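Local coordinates for protein tubulin-binding cofactor A (Leishmania major, PDB 4CQI) that probably captures and stabilises beta-tubulin in a quasi-native state at an early step of the tubulin folding pathway, at residues K26-R29 with I30-A34; R47-E50 with R51-R55. All coordinates share one frame; numbering follows the deposited sequence.

Contact 1: K26-R29 with I30-A34; sequences KTLR and IKVSA
Leu28 and Val32 form the packed side of the opening turns of helix 23-62, part of the three-helix bundle of the TBCA fold. Their contact is modest in itself, CD1 of Leu28 lying 4.2 Å from CG2 of Val32, but both are buried against the bundle: Leu28 meets Leu95 and Leu99 of helix 67-100 and Leu111 and Leu112 of helix 109-125, while Val32 rests on Ala115 and Thr118. Regular i to i+4 bonds link the backbone, from Ile30 N to Lys26 O, Lys31 N to Thr27 O, Val32 N to Leu28 O and Ser33 N to Arg29 O. The opposite flank is looser. There the CD1 methyl of Ile30 comes within 4.2 Å of CG of Lys26, whose chain runs extended as far as CE before NZ turns aside. Arg29, exposed on the adjoining side, turns back to a salt bridge with Glu25. Between the two flanks, Thr27 and Lys31 run side by side. With CG2 of Thr27 anti to the backbone N, the methyl faces the lysine chain and OG1 is left to bond the carbonyl of Pro23. Lys31 NZ reaches Asp94 of helix 67-100 in a salt bridge, and one carbon back along the chain Lys31 CE touches Thr27 CG2 at 3.7 Å.

Contact 2: R47-E50 with R51-R55; sequences REVE and RELQR. With SO4 (sulfate ion), chain B.
Glu48 reaches forward over the next two turns of helix 23-62 to meet Arg51, Glu52 and Arg55. Its CG leaves CB anti to the backbone N (chi1 -173°), and a bend at chi2 (60°) swings the carboxylate along the helix. Glu48 CG passes 4.1 Å from CG of Glu52. The two carboxylate oxygens then divide the work. Glu48 OE1 lies 3.5 Å from CD of Arg51, whose chain crosses at about a right angle, and accepts a hydrogen bond from a water that also takes one from Arg55 NH2. Glu48 OE2 accepts Arg55 NH1 at 2.9 Å on its syn side, with the two planes nearly coplanar. That same NH1 forms a salt bridge to Glu52 OE1, met from above the carboxylate plane, so one nitrogen joins two acids, which probably offsets the repulsion between OE2 of Glu48 and OE2 of Glu52, 3.3 Å apart. Gln70 of helix 67-100 also bonds Glu52 OE1. On the solvent side, Arg47 and Arg51 hold a sulfate, most likely carried over from the crystallisation solution, by their guanidinium edges: Arg47 NE gives O4 a nearly straight bond (170°), Arg51 NE binds O1, and NH2 of both converges on sulfate O3, at 2.7 Å from Arg51 NH2. Glu48, Glu52 and Arg55 form a salt-bridge network along the surface of an alpha-helix, here within a predicted coiled coil, with bridges at i, i+7 and i, i+3.

Overall arrangement
The modelled chain starts at residue 21 and enters helix 23-62 almost at once, and contact 1 lies on its opening turns; contact 2 follows further along the same helix. The two stand in series, neither nesting nor crossing, and each is local, closing no loop beyond a helical turn. Their centres are 32 Å apart, on opposite sides of the chain's centre, and their nearest atoms are about 17 Å apart. The chain then returns as helix 67-100, which packs beside both: its later part meets residues 26-34 and its earlier part residues 47-55, as an antiparallel hairpin requires. Helix 109-125 completes the bundle beside contact 1.

Contact 1: K26-R29 with I30-A34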
loop_
_atom_site.group_PDB
_atom_site.type_symbol
_atom_site.label_atom_id
_atom_site.label_comp_id
_atom_site.label_asym_id
_atom_site.label_seq_id
_atom_site.Cartn_x
_atom_site.Cartn_y
_atom_site.Cartn_z
ATOM N N LYS A 26 -19.554 -6.550 7.530
ATOM C CA LYS A 26 -18.372 -7.373 7.791
ATOM C C LYS A 26 -17.407 -7.343 6.592
ATOM O O LYS A 26 -16.163 -7.201 6.750
ATOM C CB LYS A 26 -18.792 -8.819 8.092
ATOM C CG LYS A 26 -17.639 -9.786 8.294
ATOM C CD LYS A 26 -18.077 -11.249 8.237
ATOM C CE LYS A 26 -16.879 -12.201 8.259
ATOM N NZ LYS A 26 -16.459 -12.555 9.654
ATOM N N THR A 27 -17.970 -7.487 5.399
ATOM C CA THR A 27 -17.172 -7.454 4.155
ATOM C C THR A 27 -16.542 -6.074 3.966
ATOM O O THR A 27 -15.331 -5.964 3.636
ATOM C CB THR A 27 -18.046 -7.870 2.968
ATOM O OG1 THR A 27 -18.393 -9.259 3.150
ATOM C CG2 THR A 27 -17.328 -7.692 1.652
ATOM N N LEU A 28 -17.332 -5.028 4.169
ATOM C CA LEU A 28 -16.802 -3.659 4.062
ATOM C C LEU A 28 -15.604 -3.431 4.985
ATOM O O LEU A 28 -14.588 -2.847 4.583
ATOM C CB LEU A 28 -17.882 -2.618 4.307
ATOM C CG LEU A 28 -17.555 -1.146 4.101
ATOM C CD1 LEU A 28 -16.942 -0.883 2.718
ATOM C CD2 LEU A 28 -18.801 -0.257 4.316
ATOM N N ARG A 29 -15.742 -3.882 6.230
ATOM C CA ARG A 29 -14.668 -3.785 7.222
ATOM C C ARG A 29 -13.392 -4.482 6.755
ATOM O O ARG A 29 -12.297 -3.907 6.846
ATOM C CB ARG A 29 -15.182 -4.368 8.563
ATOM C CG ARG A 29 -14.391 -4.026 9.806
ATOM C CD ARG A 29 -15.157 -4.488 11.062
ATOM N NE ARG A 29 -16.235 -3.555 11.442
ATOM C CZ ARG A 29 -17.546 -3.822 11.477
ATOM N NH1 ARG A 29 -18.021 -5.031 11.156
ATOM N NH2 ARG A 29 -18.404 -2.873 11.848
ATOM N N ILE A 30 -13.517 -5.714 6.244
ATOM C CA ILE A 30 -12.383 -6.467 5.741
ATOM C C ILE A 30 -11.713 -5.723 4.596
ATOM O O ILE A 30 -10.478 -5.641 4.543
ATOM C CB ILE A 30 -12.800 -7.870 5.252
ATOM C CG1 ILE A 30 -13.213 -8.763 6.435
ATOM C CG2 ILE A 30 -11.677 -8.538 4.450
ATOM C CD1 ILE A 30 -14.109 -9.922 5.998
ATOM N N LYS A 31 -12.514 -5.205 3.681
ATOM C CA LYS A 31 -11.946 -4.474 2.534
ATOM C C LYS A 31 -11.230 -3.178 2.973
ATOM O O LYS A 31 -10.156 -2.867 2.459
ATOM C CB LYS A 31 -12.995 -4.204 1.468
ATOM C CG LYS A 31 -13.586 -5.451 0.811
ATOM C CD LYS A 31 -14.538 -5.055 -0.332
ATOM C CE LYS A 31 -15.144 -6.318 -0.977
ATOM N NZ LYS A 31 -14.142 -7.188 -1.654
ATOM N N VAL A 32 -11.795 -2.463 3.954
ATOM C CA VAL A 32 -11.178 -1.240 4.470
ATOM C C VAL A 32 -9.856 -1.595 5.134
ATOM O O VAL A 32 -8.847 -0.906 4.910
ATOM C CB VAL A 32 -12.128 -0.472 5.425
ATOM C CG1 VAL A 32 -11.381 0.625 6.202
ATOM C CG2 VAL A 32 -13.285 0.108 4.611
ATOM N N SER A 33 -9.838 -2.653 5.935
ATOM C CA SER A 33 -8.600 -3.087 6.610
ATOM C C SER A 33 -7.549 -3.504 5.593
ATOM O O SER A 33 -6.340 -3.156 5.718
ATOM C CB SER A 33 -8.867 -4.224 7.604
ATOM O OG SER A 33 -7.652 -4.746 8.126
ATOM N N ALA A 34 -7.972 -4.234 4.568
ATOM C CA ALA A 34 -7.037 -4.627 3.521
ATOM C C ALA A 34 -6.392 -3.412 2.826
ATOM O O ALA A 34 -5.161 -3.404 2.572
ATOM C CB ALA A 34 -7.754 -5.533 2.520
#

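Contact 2: R47-E50 with R51-R55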
loop_
_atom_site.group_PDB
_atom_site.type_symbol
_atom_site.label_atom_id
_atom_site.label_comp_id
_atom_site.label_asym_id
_atom_site.label_seq_id
_atom_site.Cartn_x
_atom_site.Cartn_y
_atom_site.Cartn_z
ATOM N N ARG A 47 10.290 4.176 2.306
ATOM C CA ARG A 47 11.339 4.388 3.316
ATOM C C ARG A 47 12.500 3.442 3.051
ATOM O O ARG A 47 13.695 3.832 3.136
ATOM C CB ARG A 47 10.769 4.172 4.741
ATOM C CG ARG A 47 9.828 5.303 5.134
ATOM C CD ARG A 47 9.187 5.122 6.492
ATOM N NE ARG A 47 10.218 4.996 7.524
ATOM C CZ ARG A 47 10.059 4.367 8.686
ATOM N NH1 ARG A 47 8.881 3.886 9.044
ATOM N NH2 ARG A 47 11.098 4.254 9.514
ATOM N N GLU A 48 12.154 2.195 2.687
ATOM C CA GLU A 48 13.193 1.171 2.440
ATOM C C GLU A 48 14.018 1.439 1.193
ATOM O O GLU A 48 15.222 1.169 1.212
ATOM C CB GLU A 48 12.553 -0.245 2.469
ATOM C CG GLU A 48 13.556 -1.389 2.385
ATOM C CD GLU A 48 14.558 -1.406 3.522
ATOM O OE1 GLU A 48 14.373 -0.774 4.609
ATOM O OE2 GLU A 48 15.568 -2.101 3.305
ATOM N N VAL A 49 13.443 1.997 0.108
ATOM C CA VAL A 49 14.233 2.451 -1.016
ATOM C C VAL A 49 15.372 3.343 -0.546
ATOM O O VAL A 49 16.546 3.116 -0.904
ATOM C CB VAL A 49 13.387 3.223 -2.068
ATOM C CG1 VAL A 49 14.298 4.017 -3.026
ATOM C CG2 VAL A 49 12.507 2.249 -2.831
ATOM N N GLU A 50 15.042 4.343 0.259
ATOM C CA GLU A 50 16.063 5.276 0.714
ATOM C C GLU A 50 17.146 4.552 1.486
ATOM O O GLU A 50 18.332 4.786 1.248
ATOM C CB GLU A 50 15.447 6.422 1.534
ATOM C CG GLU A 50 14.419 7.246 0.758
ATOM C CD GLU A 50 14.940 7.787 -0.564
ATOM O OE1 GLU A 50 16.041 8.388 -0.553
ATOM O OE2 GLU A 50 14.254 7.616 -1.612
ATOM N N ARG A 51 16.750 3.641 2.365
ATOM C CA ARG A 51 17.700 2.798 3.097
ATOM C C ARG A 51 18.548 1.900 2.211
ATOM O O ARG A 51 19.754 1.711 2.496
ATOM C CB ARG A 51 16.978 1.910 4.088
ATOM C CG ARG A 51 16.261 2.747 5.141
ATOM C CD ARG A 51 15.873 1.892 6.293
ATOM N NE ARG A 51 15.524 2.700 7.452
ATOM C CZ ARG A 51 15.642 2.299 8.712
ATOM N NH1 ARG A 51 16.137 1.094 8.978
ATOM N NH2 ARG A 51 15.261 3.110 9.702
ATOM N N GLU A 52 17.949 1.339 1.166
ATOM C CA GLU A 52 18.699 0.437 0.271
ATOM C C GLU A 52 19.756 1.192 -0.482
ATOM O O GLU A 52 20.844 0.654 -0.743
ATOM C CB GLU A 52 17.817 -0.288 -0.727
ATOM C CG GLU A 52 16.732 -1.221 -0.151
ATOM C CD GLU A 52 17.190 -2.584 0.386
ATOM O OE1 GLU A 52 18.371 -2.767 0.784
ATOM O OE2 GLU A 52 16.310 -3.471 0.440
ATOM N N LEU A 53 19.448 2.434 -0.839
ATOM C CA LEU A 53 20.393 3.314 -1.492
ATOM C C LEU A 53 21.559 3.692 -0.545
ATOM O O LEU A 53 22.704 3.851 -0.982
ATOM C CB LEU A 53 19.696 4.568 -2.005
ATOM C CG LEU A 53 18.783 4.431 -3.240
ATOM C CD1 LEU A 53 17.822 5.610 -3.415
ATOM C CD2 LEU A 53 19.613 4.263 -4.502
ATOM N N GLN A 54 21.252 3.867 0.730
ATOM C CA GLN A 54 22.279 4.077 1.757
ATOM C C GLN A 54 23.084 2.798 2.015
ATOM O O GLN A 54 24.303 2.833 2.169
ATOM C CB GLN A 54 21.617 4.522 3.089
ATOM C CG GLN A 54 20.927 5.888 3.093
ATOM C CD GLN A 54 19.850 6.042 4.204
ATOM O OE1 GLN A 54 19.752 5.234 5.148
ATOM N NE2 GLN A 54 19.031 7.091 4.079
ATOM N N ARG A 55 22.381 1.674 2.094
ATOM C CA ARG A 55 22.969 0.373 2.372
ATOM C C ARG A 55 23.930 0.016 1.250
ATOM O O ARG A 55 24.986 -0.574 1.506
ATOM C CB ARG A 55 21.864 -0.682 2.555
ATOM C CG ARG A 55 22.353 -2.119 2.721
ATOM C CD ARG A 55 21.225 -3.025 3.204
ATOM N NE ARG A 55 20.595 -2.519 4.437
ATOM C CZ ARG A 55 19.298 -2.236 4.616
ATOM N NH1 ARG A 55 18.397 -2.450 3.659
ATOM N NH2 ARG A 55 18.886 -1.748 5.790
HETATM S S SO4 B . 14.105 6.171 8.150
HETATM O O1 SO4 B . 15.247 5.557 7.424
HETATM O O2 SO4 B . 14.350 7.585 8.518
HETATM O O3 SO4 B . 13.899 5.373 9.389
HETATM O O4 SO4 B . 12.887 6.160 7.312
HETATM O O HOH W 1 16.175 -1.290 6.647
#